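Local coordinates for protein beta-L-arabinobiosidase (Bacteroides thetaiotaomicron, PDB 5MQR) that probably hydrolyses terminal glycosidic bonds, such as those of beta-L-arabinofuranosides, during the breakdown of complex plant pectin by a gut bacterium, at residues Ile1030-Arg1035 with Leu1066-Asp1071; Asn657-Glu662 with Leu1024-Leu1029; Tyr126-Gly131 with Tyr169-Asp174. One frame throughout, in Å; residues are numbered along the deposited sequence.

Contact 1: Ile1030-Arg1035 with Leu1066-Asp1071; sequences IGLRPR and LTILWD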
ATOM      1  N   ILE A1030      -0.173 -11.635  14.404  1.00 23.99           N
ATOM      2  CA  ILE A1030      -0.440 -11.391  12.986  1.00 24.41           C
ATOM      3  C   ILE A1030      -1.213 -12.564  12.392  1.00 24.11           C
ATOM      4  O   ILE A1030      -2.030 -12.386  11.497  1.00 23.95           O
ATOM      5  CB  ILE A1030       0.871 -11.209  12.191  1.00 25.56           C
ATOM      6  CG1 ILE A1030       1.647  -9.984  12.684  1.00 25.64           C
ATOM      7  CG2 ILE A1030       0.612 -11.081  10.686  1.00 25.78           C
ATOM      8  CD1 ILE A1030       1.038  -8.669  12.259  1.00 26.17           C
ATOM      9  N   GLY A1031      -0.955 -13.766  12.899  1.00 23.49           N
ATOM     10  CA  GLY A1031      -1.804 -14.888  12.625  1.00 23.11           C
ATOM     11  C   GLY A1031      -1.514 -15.650  11.350  1.00 22.79           C
ATOM     12  O   GLY A1031      -2.417 -16.336  10.846  1.00 22.92           O
ATOM     13  N   LEU A1032      -0.285 -15.602  10.841  1.00 21.72           N
ATOM     14  CA  LEU A1032       0.068 -16.488   9.727  1.00 21.97           C
ATOM     15  C   LEU A1032       0.146 -17.915  10.237  1.00 22.02           C
ATOM     16  O   LEU A1032       0.977 -18.211  11.080  1.00 21.56           O
ATOM     17  CB  LEU A1032       1.397 -16.091   9.096  1.00 22.01           C
ATOM     18  CG  LEU A1032       1.951 -16.998   7.977  1.00 22.43           C
ATOM     19  CD1 LEU A1032       1.018 -17.109   6.778  1.00 22.79           C
ATOM     20  CD2 LEU A1032       3.300 -16.460   7.534  1.00 22.22           C
ATOM     21  N   ARG A1033      -0.719 -18.787   9.726  1.00 22.14           N
ATOM     22  CA  ARG A1033      -0.788 -20.177  10.191  1.00 22.61           C
ATOM     23  C   ARG A1033      -0.096 -21.149   9.239  1.00 22.49           C
ATOM     24  O   ARG A1033      -0.649 -21.521   8.218  1.00 21.93           O
ATOM     25  CB  ARG A1033      -2.254 -20.589  10.387  1.00 23.43           C
ATOM     26  CG  ARG A1033      -3.080 -19.604  11.234  1.00 23.68           C
ATOM     27  CD  ARG A1033      -2.588 -19.468  12.673  1.00 23.39           C
ATOM     28  NE  ARG A1033      -2.648 -20.739  13.393  1.00 23.84           N
ATOM     29  CZ  ARG A1033      -2.063 -20.987  14.568  1.00 24.29           C
ATOM     30  NH1 ARG A1033      -1.348 -20.047  15.204  1.00 24.37           N
ATOM     31  NH2 ARG A1033      -2.187 -22.194  15.127  1.00 24.52           N
ATOM     32  N   PRO A1034       1.126 -21.577   9.571  1.00 22.92           N
ATOM     33  CA  PRO A1034       1.843 -22.363   8.553  1.00 23.40           C
ATOM     34  C   PRO A1034       1.166 -23.672   8.230  1.00 24.38           C
ATOM     35  O   PRO A1034       0.543 -24.261   9.103  1.00 24.28           O
ATOM     36  CB  PRO A1034       3.219 -22.599   9.196  1.00 23.57           C
ATOM     37  CG  PRO A1034       3.361 -21.469  10.174  1.00 22.91           C
ATOM     38  CD  PRO A1034       1.987 -21.252  10.723  1.00 22.54           C
ATOM     39  N   ARG A1035       1.266 -24.095   6.975  1.00 25.31           N
ATOM     40  CA  ARG A1035       0.605 -25.301   6.481  1.00 26.81           C
ATOM     41  C   ARG A1035       1.501 -26.092   5.559  1.00 27.47           C
ATOM     42  O   ARG A1035       2.469 -25.569   5.017  1.00 26.52           O
ATOM     43  CB  ARG A1035      -0.652 -24.936   5.697  1.00 27.59           C
ATOM     44  CG  ARG A1035      -1.745 -24.295   6.527  1.00 27.73           C
ATOM     45  CD  ARG A1035      -2.674 -23.528   5.633  1.00 28.28           C
ATOM     46  NE  ARG A1035      -3.437 -24.425   4.767  1.00 29.17           N
ATOM     47  CZ  ARG A1035      -4.751 -24.642   4.839  1.00 30.55           C
ATOM     48  NH1 ARG A1035      -5.511 -24.033   5.738  1.00 30.55           N
ATOM     49  NH2 ARG A1035      -5.327 -25.491   3.987  1.00 32.13           N
ATOM     50  N   LEU A1066       5.922 -13.043   1.398  1.00 22.43           N
ATOM     51  CA  LEU A1066       4.575 -12.626   1.801  1.00 22.58           C
ATOM     52  C   LEU A1066       4.574 -11.333   2.539  1.00 22.05           C
ATOM     53  O   LEU A1066       5.538 -10.982   3.239  1.00 22.16           O
ATOM     54  CB  LEU A1066       3.827 -13.669   2.661  1.00 23.42           C
ATOM     55  CG  LEU A1066       3.704 -15.123   2.214  1.00 24.32           C
ATOM     56  CD1 LEU A1066       2.655 -15.879   3.045  1.00 25.45           C
ATOM     57  CD2 LEU A1066       3.391 -15.256   0.763  1.00 24.51           C
ATOM     58  N   THR A1067       3.453 -10.642   2.392  1.00 22.03           N
ATOM     59  CA  THR A1067       3.152  -9.440   3.156  1.00 22.15           C
ATOM     60  C   THR A1067       1.755  -9.576   3.710  1.00 22.05           C
ATOM     61  O   THR A1067       0.848  -9.978   2.998  1.00 22.54           O
ATOM     62  CB  THR A1067       3.160  -8.206   2.254  1.00 21.73           C
ATOM     63  OG1 THR A1067       4.342  -8.226   1.469  1.00 21.79           O
ATOM     64  CG2 THR A1067       3.072  -6.937   3.045  1.00 21.45           C
ATOM     65  N   ILE A1068       1.580  -9.234   4.972  1.00 21.93           N
ATOM     66  CA  ILE A1068       0.253  -9.201   5.570  1.00 21.94           C
ATOM     67  C   ILE A1068       0.116  -7.825   6.173  1.00 21.34           C
ATOM     68  O   ILE A1068       0.945  -7.410   6.964  1.00 20.39           O
ATOM     69  CB  ILE A1068       0.097 -10.250   6.702  1.00 22.24           C
ATOM     70  CG1 ILE A1068       0.279 -11.667   6.152  1.00 22.54           C
ATOM     71  CG2 ILE A1068      -1.245 -10.080   7.411  1.00 22.46           C
ATOM     72  CD1 ILE A1068       0.617 -12.691   7.210  1.00 23.06           C
ATOM     73  N   LEU A1069      -0.953  -7.143   5.809  1.00 21.59           N
ATOM     74  CA  LEU A1069      -1.183  -5.837   6.316  1.00 22.23           C
ATOM     75  C   LEU A1069      -2.634  -5.523   6.587  1.00 21.89           C
ATOM     76  O   LEU A1069      -3.558  -6.133   6.032  1.00 22.28           O
ATOM     77  CB  LEU A1069      -0.569  -4.794   5.383  1.00 22.91           C
ATOM     78  CG  LEU A1069      -1.095  -4.569   3.965  1.00 23.62           C
ATOM     79  CD1 LEU A1069      -2.359  -3.701   3.943  1.00 23.46           C
ATOM     80  CD2 LEU A1069       0.015  -3.922   3.129  1.00 23.35           C
ATOM     81  N   TRP A1070      -2.783  -4.542   7.453  1.00 21.18           N
ATOM     82  CA  TRP A1070      -4.053  -4.069   7.924  1.00 21.62           C
ATOM     83  C   TRP A1070      -3.989  -2.557   7.853  1.00 21.54           C
ATOM     84  O   TRP A1070      -3.018  -1.958   8.289  1.00 20.30           O
ATOM     85  CB  TRP A1070      -4.282  -4.511   9.371  1.00 21.58           C
ATOM     86  CG  TRP A1070      -5.411  -3.798  10.030  1.00 21.84           C
ATOM     87  CD1 TRP A1070      -5.314  -2.881  11.021  1.00 22.01           C
ATOM     88  CD2 TRP A1070      -6.815  -3.899   9.710  1.00 21.91           C
ATOM     89  NE1 TRP A1070      -6.569  -2.414  11.361  1.00 22.21           N
ATOM     90  CE2 TRP A1070      -7.506  -3.026  10.579  1.00 22.01           C
ATOM     91  CE3 TRP A1070      -7.551  -4.657   8.791  1.00 22.23           C
ATOM     92  CZ2 TRP A1070      -8.912  -2.884  10.562  1.00 22.38           C
ATOM     93  CZ3 TRP A1070      -8.968  -4.520   8.771  1.00 22.86           C
ATOM     94  CH2 TRP A1070      -9.623  -3.640   9.656  1.00 22.67           C
ATOM     95  N   ASP A1071      -5.034  -1.948   7.304  1.00 22.90           N
ATOM     96  CA  ASP A1071      -5.068  -0.490   7.106  1.00 23.12           C
ATOM     97  C   ASP A1071      -6.513  -0.083   7.171  1.00 24.26           C
ATOM     98  O   ASP A1071      -7.248  -0.149   6.191  1.00 23.63           O
ATOM     99  CB  ASP A1071      -4.419  -0.114   5.771  1.00 22.16           C
ATOM    100  CG  ASP A1071      -4.009   1.364   5.685  1.00 21.94           C
ATOM    101  OD1 ASP A1071      -4.440   2.199   6.537  1.00 21.45           O
ATOM    102  OD2 ASP A1071      -3.245   1.699   4.730  1.00 20.99           O
TER

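Contact 2: Asn657-Glu662 with Leu1024-Leu1029; sequences NIPLFE and LMITGL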
ATOM      1  N   ASN A 657      18.083 -11.203   6.760  1.00 26.37           N
ATOM      2  CA  ASN A 657      17.382 -12.350   7.324  1.00 25.58           C
ATOM      3  C   ASN A 657      16.009 -12.138   7.893  1.00 24.33           C
ATOM      4  O   ASN A 657      15.240 -13.078   7.893  1.00 23.65           O
ATOM      5  CB  ASN A 657      18.270 -13.006   8.360  1.00 26.19           C
ATOM      6  CG  ASN A 657      19.379 -13.770   7.716  1.00 27.73           C
ATOM      7  OD1 ASN A 657      19.156 -14.875   7.227  1.00 28.21           O
ATOM      8  ND2 ASN A 657      20.564 -13.161   7.633  1.00 28.20           N
ATOM      9  N   ILE A 658      15.672 -10.947   8.380  1.00 23.44           N
ATOM     10  CA  ILE A 658      14.431 -10.840   9.125  1.00 22.65           C
ATOM     11  C   ILE A 658      13.218 -10.400   8.325  1.00 22.46           C
ATOM     12  O   ILE A 658      13.317  -9.499   7.491  1.00 22.12           O
ATOM     13  CB  ILE A 658      14.580 -10.033  10.420  1.00 22.70           C
ATOM     14  CG1 ILE A 658      14.880  -8.557  10.206  1.00 22.92           C
ATOM     15  CG2 ILE A 658      15.651 -10.664  11.298  1.00 23.24           C
ATOM     16  CD1 ILE A 658      14.488  -7.736  11.417  1.00 22.82           C
ATOM     17  N   PRO A 659      12.054 -11.041   8.578  1.00 21.99           N
ATOM     18  CA  PRO A 659      10.835 -10.386   8.150  1.00 21.96           C
ATOM     19  C   PRO A 659      10.728  -9.035   8.840  1.00 21.61           C
ATOM     20  O   PRO A 659      11.283  -8.841   9.942  1.00 21.73           O
ATOM     21  CB  PRO A 659       9.719 -11.354   8.600  1.00 22.07           C
ATOM     22  CG  PRO A 659      10.399 -12.680   8.719  1.00 22.35           C
ATOM     23  CD  PRO A 659      11.775 -12.345   9.205  1.00 22.17           C
ATOM     24  N   LEU A 660      10.062  -8.094   8.200  1.00 20.96           N
ATOM     25  CA  LEU A 660       9.905  -6.761   8.781  1.00 20.86           C
ATOM     26  C   LEU A 660       8.501  -6.555   9.333  1.00 20.75           C
ATOM     27  O   LEU A 660       7.538  -7.055   8.764  1.00 22.00           O
ATOM     28  CB  LEU A 660      10.236  -5.695   7.742  1.00 20.89           C
ATOM     29  CG  LEU A 660      11.656  -5.746   7.149  1.00 21.21           C
ATOM     30  CD1 LEU A 660      11.779  -4.759   5.990  1.00 21.69           C
ATOM     31  CD2 LEU A 660      12.744  -5.468   8.175  1.00 21.12           C
ATOM     32  N   PHE A 661       8.391  -5.800  10.419  1.00 20.08           N
ATOM     33  CA  PHE A 661       7.123  -5.588  11.107  1.00 20.24           C
ATOM     34  C   PHE A 661       6.996  -4.123  11.537  1.00 19.56           C
ATOM     35  O   PHE A 661       7.965  -3.482  11.889  1.00 18.64           O
ATOM     36  CB  PHE A 661       7.033  -6.521  12.352  1.00 20.93           C
ATOM     37  CG  PHE A 661       5.883  -6.207  13.293  1.00 21.12           C
ATOM     38  CD1 PHE A 661       4.604  -6.647  13.025  1.00 21.60           C
ATOM     39  CD2 PHE A 661       6.083  -5.472  14.442  1.00 21.13           C
ATOM     40  CE1 PHE A 661       3.543  -6.350  13.882  1.00 21.29           C
ATOM     41  CE2 PHE A 661       5.028  -5.174  15.297  1.00 21.63           C
ATOM     42  CZ  PHE A 661       3.752  -5.605  15.009  1.00 21.45           C
ATOM     43  N   GLU A 662       5.785  -3.606  11.511  1.00 19.91           N
ATOM     44  CA  GLU A 662       5.485  -2.360  12.200  1.00 20.47           C
ATOM     45  C   GLU A 662       4.069  -2.343  12.679  1.00 20.64           C
ATOM     46  O   GLU A 662       3.196  -3.003  12.113  1.00 20.43           O
ATOM     47  CB  GLU A 662       5.707  -1.116  11.323  1.00 21.09           C
ATOM     48  CG  GLU A 662       4.815  -1.013  10.087  1.00 21.50           C
ATOM     49  CD  GLU A 662       4.838   0.361   9.420  1.00 21.89           C
ATOM     50  OE1 GLU A 662       5.777   1.182   9.671  1.00 22.63           O
ATOM     51  OE2 GLU A 662       3.903   0.614   8.626  1.00 21.72           O
ATOM     52  N   LEU A1024       5.640 -16.079  17.879  1.00 21.30           N
ATOM     53  CA  LEU A1024       4.310 -15.753  18.422  1.00 21.70           C
ATOM     54  C   LEU A1024       3.739 -14.536  17.706  1.00 21.58           C
ATOM     55  O   LEU A1024       2.547 -14.493  17.407  1.00 22.00           O
ATOM     56  CB  LEU A1024       4.370 -15.457  19.924  1.00 21.89           C
ATOM     57  CG  LEU A1024       5.136 -16.435  20.818  1.00 22.45           C
ATOM     58  CD1 LEU A1024       5.201 -15.874  22.230  1.00 22.61           C
ATOM     59  CD2 LEU A1024       4.490 -17.821  20.812  1.00 22.73           C
HETATM   60  N   MSE A1025       4.591 -13.547  17.444  1.00 21.52           N
HETATM   61  CA  MSE A1025       4.180 -12.356  16.711  1.00 22.00           C
HETATM   62  C   MSE A1025       3.666 -12.738  15.332  1.00 21.93           C
HETATM   63  O   MSE A1025       2.595 -12.318  14.934  1.00 21.93           O
HETATM   64  CB  MSE A1025       5.325 -11.355  16.590  1.00 22.41           C
HETATM   65  CG  MSE A1025       5.820 -10.778  17.916  1.00 23.03           C
HETATM   66 SE   MSE A1025       4.532  -9.448  18.577  1.00 24.52          SE
HETATM   67  CE  MSE A1025       5.106  -8.058  17.295  1.00 23.62           C
ATOM     68  N   ILE A1026       4.417 -13.581  14.632  1.00 22.21           N
ATOM     69  CA  ILE A1026       4.129 -13.956  13.264  1.00 22.12           C
ATOM     70  C   ILE A1026       2.948 -14.923  13.142  1.00 22.37           C
ATOM     71  O   ILE A1026       2.079 -14.747  12.263  1.00 21.88           O
ATOM     72  CB  ILE A1026       5.382 -14.547  12.604  1.00 22.39           C
ATOM     73  CG1 ILE A1026       6.448 -13.457  12.465  1.00 22.36           C
ATOM     74  CG2 ILE A1026       5.068 -15.134  11.226  1.00 22.96           C
ATOM     75  CD1 ILE A1026       7.837 -13.975  12.123  1.00 22.53           C
ATOM     76  N   THR A1027       2.902 -15.941  13.996  1.00 22.23           N
ATOM     77  CA  THR A1027       1.886 -16.987  13.852  1.00 22.62           C
ATOM     78  C   THR A1027       0.634 -16.796  14.693  1.00 23.21           C
ATOM     79  O   THR A1027      -0.375 -17.439  14.405  1.00 23.71           O
ATOM     80  CB  THR A1027       2.430 -18.412  14.143  1.00 22.28           C
ATOM     81  OG1 THR A1027       2.847 -18.503  15.506  1.00 21.85           O
ATOM     82  CG2 THR A1027       3.573 -18.744  13.234  1.00 22.02           C
ATOM     83  N   GLY A1028       0.691 -15.968  15.736  1.00 23.17           N
ATOM     84  CA  GLY A1028      -0.435 -15.808  16.644  1.00 23.45           C
ATOM     85  C   GLY A1028      -1.067 -14.445  16.480  1.00 24.00           C
ATOM     86  O   GLY A1028      -2.223 -14.328  16.042  1.00 23.77           O
ATOM     87  N   LEU A1029      -0.298 -13.408  16.830  1.00 24.35           N
ATOM     88  CA  LEU A1029      -0.758 -12.011  16.751  1.00 24.53           C
ATOM     89  C   LEU A1029      -1.126 -11.588  15.318  1.00 23.94           C
ATOM     90  O   LEU A1029      -2.253 -11.253  15.051  1.00 23.41           O
ATOM     91  CB  LEU A1029       0.308 -11.077  17.316  1.00 24.99           C
ATOM     92  CG  LEU A1029      -0.243  -9.702  17.638  1.00 26.18           C
ATOM     93  CD1 LEU A1029      -1.010  -9.688  18.946  1.00 27.01           C
ATOM     94  CD2 LEU A1029       0.903  -8.737  17.735  1.00 27.31           C
TER

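Contact 3: Tyr126-Gly131 with Tyr169-Asp174; sequences YKVPDG and YGVALD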
ATOM      1  N   TYR A 126     -24.885  33.607 -29.045  1.00 33.91           N
ATOM      2  CA  TYR A 126     -26.128  34.295 -28.697  1.00 34.91           C
ATOM      3  C   TYR A 126     -25.968  35.785 -28.937  1.00 35.89           C
ATOM      4  O   TYR A 126     -24.957  36.363 -28.580  1.00 35.56           O
ATOM      5  CB  TYR A 126     -26.454  34.028 -27.229  1.00 34.53           C
ATOM      6  CG  TYR A 126     -27.798  34.535 -26.750  1.00 35.35           C
ATOM      7  CD1 TYR A 126     -27.987  35.894 -26.422  1.00 35.50           C
ATOM      8  CD2 TYR A 126     -28.890  33.656 -26.593  1.00 35.42           C
ATOM      9  CE1 TYR A 126     -29.224  36.365 -25.990  1.00 36.20           C
ATOM     10  CE2 TYR A 126     -30.128  34.120 -26.146  1.00 36.04           C
ATOM     11  CZ  TYR A 126     -30.294  35.476 -25.854  1.00 36.32           C
ATOM     12  OH  TYR A 126     -31.493  35.945 -25.404  1.00 36.14           O
ATOM     13  N   LYS A 127     -26.982  36.405 -29.524  1.00 38.21           N
ATOM     14  CA  LYS A 127     -26.969  37.844 -29.800  1.00 39.90           C
ATOM     15  C   LYS A 127     -27.265  38.672 -28.580  1.00 38.74           C
ATOM     16  O   LYS A 127     -28.337  38.566 -28.021  1.00 38.03           O
ATOM     17  CB  LYS A 127     -27.994  38.200 -30.879  1.00 42.97           C
ATOM     18  CG  LYS A 127     -27.453  37.960 -32.273  1.00 45.73           C
ATOM     19  CD  LYS A 127     -28.524  37.715 -33.352  1.00 48.81           C
ATOM     20  CE  LYS A 127     -28.104  36.527 -34.244  1.00 50.76           C
ATOM     21  NZ  LYS A 127     -28.592  36.657 -35.649  1.00 53.11           N
ATOM     22  N   VAL A 128     -26.314  39.510 -28.186  1.00 38.26           N
ATOM     23  CA  VAL A 128     -26.568  40.556 -27.196  1.00 38.72           C
ATOM     24  C   VAL A 128     -27.520  41.537 -27.884  1.00 40.28           C
ATOM     25  O   VAL A 128     -27.264  41.900 -29.039  1.00 41.43           O
ATOM     26  CB  VAL A 128     -25.282  41.302 -26.792  1.00 38.01           C
ATOM     27  CG1 VAL A 128     -25.588  42.396 -25.775  1.00 38.40           C
ATOM     28  CG2 VAL A 128     -24.248  40.331 -26.249  1.00 36.76           C
ATOM     29  N   PRO A 129     -28.633  41.941 -27.226  1.00 41.08           N
ATOM     30  CA  PRO A 129     -29.526  42.845 -27.968  1.00 42.19           C
ATOM     31  C   PRO A 129     -28.848  44.192 -28.309  1.00 42.53           C
ATOM     32  O   PRO A 129     -28.142  44.762 -27.464  1.00 42.38           O
ATOM     33  CB  PRO A 129     -30.740  43.039 -27.032  1.00 42.54           C
ATOM     34  CG  PRO A 129     -30.554  42.137 -25.882  1.00 41.64           C
ATOM     35  CD  PRO A 129     -29.137  41.646 -25.874  1.00 41.08           C
ATOM     36  N   ASP A 130     -29.027  44.639 -29.553  1.00 43.11           N
ATOM     37  CA  ASP A 130     -28.591  45.966 -29.993  1.00 44.31           C
ATOM     38  C   ASP A 130     -29.142  47.019 -29.021  1.00 44.60           C
ATOM     39  O   ASP A 130     -30.348  47.033 -28.758  1.00 45.53           O
ATOM     40  CB  ASP A 130     -29.107  46.255 -31.421  1.00 45.72           C
ATOM     41  CG  ASP A 130     -28.304  45.538 -32.531  1.00 46.36           C
ATOM     42  OD1 ASP A 130     -27.331  44.802 -32.266  1.00 46.16           O
ATOM     43  OD2 ASP A 130     -28.660  45.720 -33.713  1.00 49.94           O
ATOM     44  N   GLY A 131     -28.267  47.861 -28.471  1.00 43.76           N
ATOM     45  CA  GLY A 131     -28.662  48.912 -27.534  1.00 44.43           C
ATOM     46  C   GLY A 131     -28.363  48.623 -26.077  1.00 44.34           C
ATOM     47  O   GLY A 131     -28.621  49.462 -25.212  1.00 45.12           O
ATOM     48  N   TYR A 169     -24.860  33.076 -20.468  1.00 31.20           N
ATOM     49  CA  TYR A 169     -24.423  34.132 -21.384  1.00 31.22           C
ATOM     50  C   TYR A 169     -24.220  35.469 -20.659  1.00 32.02           C
ATOM     51  O   TYR A 169     -25.149  35.986 -20.049  1.00 32.49           O
ATOM     52  CB  TYR A 169     -25.468  34.321 -22.459  1.00 31.50           C
ATOM     53  CG  TYR A 169     -25.668  33.136 -23.374  1.00 30.68           C
ATOM     54  CD1 TYR A 169     -24.755  32.859 -24.377  1.00 30.08           C
ATOM     55  CD2 TYR A 169     -26.801  32.324 -23.273  1.00 30.61           C
ATOM     56  CE1 TYR A 169     -24.939  31.796 -25.247  1.00 29.74           C
ATOM     57  CE2 TYR A 169     -26.990  31.251 -24.131  1.00 30.49           C
ATOM     58  CZ  TYR A 169     -26.053  30.997 -25.122  1.00 29.83           C
ATOM     59  OH  TYR A 169     -26.228  29.965 -25.993  1.00 29.26           O
ATOM     60  N   GLY A 170     -22.992  35.998 -20.727  1.00 32.63           N
ATOM     61  CA  GLY A 170     -22.631  37.342 -20.246  1.00 33.35           C
ATOM     62  C   GLY A 170     -22.294  38.265 -21.413  1.00 34.37           C
ATOM     63  O   GLY A 170     -22.351  37.848 -22.562  1.00 34.04           O
ATOM     64  N   VAL A 171     -21.949  39.522 -21.120  1.00 35.49           N
ATOM     65  CA  VAL A 171     -21.651  40.514 -22.161  1.00 36.51           C
ATOM     66  C   VAL A 171     -20.282  41.139 -21.951  1.00 37.54           C
ATOM     67  O   VAL A 171     -20.013  41.682 -20.889  1.00 38.37           O
ATOM     68  CB  VAL A 171     -22.693  41.653 -22.209  1.00 37.21           C
ATOM     69  CG1 VAL A 171     -22.383  42.636 -23.346  1.00 36.88           C
ATOM     70  CG2 VAL A 171     -24.107  41.090 -22.368  1.00 37.37           C
ATOM     71  N   ALA A 172     -19.424  41.043 -22.967  1.00 38.25           N
ATOM     72  CA  ALA A 172     -18.171  41.796 -23.024  1.00 39.43           C
ATOM     73  C   ALA A 172     -18.291  42.801 -24.153  1.00 41.11           C
ATOM     74  O   ALA A 172     -18.443  42.425 -25.322  1.00 41.72           O
ATOM     75  CB  ALA A 172     -17.000  40.867 -23.272  1.00 39.14           C
ATOM     76  N   LEU A 173     -18.269  44.078 -23.792  1.00 43.07           N
ATOM     77  CA  LEU A 173     -18.349  45.174 -24.759  1.00 44.18           C
ATOM     78  C   LEU A 173     -16.996  45.436 -25.411  1.00 44.34           C
ATOM     79  O   LEU A 173     -16.941  45.969 -26.513  1.00 44.46           O
ATOM     80  CB  LEU A 173     -18.894  46.451 -24.094  1.00 44.71           C
ATOM     81  CG  LEU A 173     -20.388  46.429 -23.754  1.00 44.94           C
ATOM     82  CD1 LEU A 173     -20.760  47.583 -22.836  1.00 45.56           C
ATOM     83  CD2 LEU A 173     -21.231  46.489 -25.011  1.00 45.53           C
ATOM     84  N   ASP A 174     -15.920  45.075 -24.722  1.00 45.37           N
ATOM     85  CA  ASP A 174     -14.581  45.107 -25.298  1.00 47.19           C
ATOM     86  C   ASP A 174     -13.705  44.042 -24.638  1.00 47.32           C
ATOM     87  O   ASP A 174     -14.197  43.319 -23.777  1.00 44.97           O
ATOM     88  CB  ASP A 174     -13.984  46.526 -25.199  1.00 47.60           C
ATOM     89  CG  ASP A 174     -14.011  47.086 -23.793  1.00 48.09           C
ATOM     90  OD1 ASP A 174     -13.435  46.451 -22.872  1.00 45.88           O
ATOM     91  OD2 ASP A 174     -14.606  48.188 -23.621  1.00 50.91           O
TER

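Contact 1: Ile1030-Arg1035 with Leu1066-Asp1071
I1030 and I1068 share the same first torsion (chi1 -63° and -62°), which sets CG2 of each anti to its own backbone N and lets the two CG2 methyls meet at 3.9 Å. The two side chains run past one another in opposite senses rather than butting end on. I1068 is stretched out at chi2 (160°), and this carries its CD1 into the angle between two residues of the loop: I1030 CG2 lies 3.8 Å from that methyl, and L1032 CB 4.0 Å from it. L1032 reaches further along the strand, where its CD1 comes to 4.3 Å from CD1 of L1066. No hydrogen bond joins the two segments; they meet through apolar side chains, and branched aliphatic residues suit that. The strand presents L1066 and I1068 on one face, while T1067, between them, takes no part and is hydrogen-bonded through OG1 to D1057. Between the two loop residues that touch, G1031 adopts positive phi just as the chain leaves helix 1022-1029, a conformation that glycine tolerates easily; I1030 and L1032, on either side of it in sequence, both point toward the strand. W721 also packs on L1032, and F1054 on I1030. Such apolar seating of a helix exit on one face of an antiparallel sheet is consistent with a glycosyl hydrolase family 65-like C-terminal beta domain joined to a helical catalytic domain.

Contact 2: Asn657-Glu662 with Leu1024-Leu1029
F661 and M1025, the latter present as selenomethionine, meet as a flat ring and a methyl laid over its face. From CB of F661 the chain turns so that CG stands anti to the backbone N (chi1 169°), which sends the ring off the strand toward helix 1022-1029. Of the ring atoms under the methyl, CD2 lies 4.0 Å from M1025 CE, CE2 comes closest at 3.5 Å, and CZ at the tip follows at 3.6 Å. M1025 CE thus makes a CH-pi contact, 3.8 Å from the ring centroid and 25° off the normal, offset toward the rim. CE1 of F661 sits 3.8 Å from CD1 of I1030. M1025 gets there by bending at chi2 and again at chi3, so that only its terminal methyl, beyond SE, touches F661, and the two side chains cross at about a right angle. A long, flexible, unbranched residue suits this reach.

The strand 660-662 is the outermost strand of a five-stranded antiparallel sheet whose other members come from the C-terminal region of the chain, hundreds of residues later. It pairs there with strand 1053-1061, while Y672 of helix 666-680 brings its ring against that of F661. An alanine in place of F661 would probably leave the methyl of M1025 without the ring face it rests on, with more freedom to turn, and open a gap beside I1030. P659, facing the helix as well, offers its CG to CD1 of I1026 at 4.5 Å, a looser apolar touch. The helix that carries M1025 and I1026 widens here into a pi-type turn, where L1024 O accepts from both G1028 N and L1029 N.

Contact 3: Tyr126-Gly131 with Tyr169-Asp174
Y126 and Y169 form the tight end of a junction between two neighbouring four-stranded blades of the N-terminal beta-propeller: Y126 follows the outermost strand of one blade, 120-123, and Y169 lies near the end of strand 163-170 of the next. CB of Y126 sits over one face of the Y169 ring in a CH-pi contact, 3.6 Å from its centroid and 23° off the normal, and the nearest approach, to CE1 of Y169, is 3.3 Å. The Y126 ring lies obliquely to its partner, with planes 33° apart; its CD2 comes to 3.9 Å from Y169 CE2. Tyrosine suits both places because the flat ring fills the junction while each hydroxyl has a polar partner outside the two segments: Y126 OH accepts from D216 N, and Y169 OH binds the carbonyl O of P124.

Two residues on, V128 and V171 meet more loosely through methyls alone, compact branched groups that pack without needing a partner for a polar atom. K127, between the two buried residues, is exposed, and beyond V128 so are D130 and G131; G131 has positive phi, where a CB would press against the preceding carbonyl. On the facing segment, V171 has its carbonyl O hydrogen-bonded to K134 NZ, while its CG2 rests 3.9 Å from CG1 of V128.

In the fold
Contacts 1 and 2 belong to one buried neighbourhood, their centres about 9 Å apart: helix 1022-1029 takes part in the second and the loop leaving it in the first, and both press on the same antiparallel sheet. Backbone atoms stitch them together, L1032 N to I1026 O. Contact 3 lies about 68 Å from the centre of contact 1, in the propeller at the far end of the molecule; its touching residues are buried too, but its loop soon runs into solvent. The chemistry follows the setting. Contact 1 is purely aliphatic, contact 2 adds an aromatic face, and contact 3, nearer the surface, uses tyrosines whose hydroxyls have polar partners.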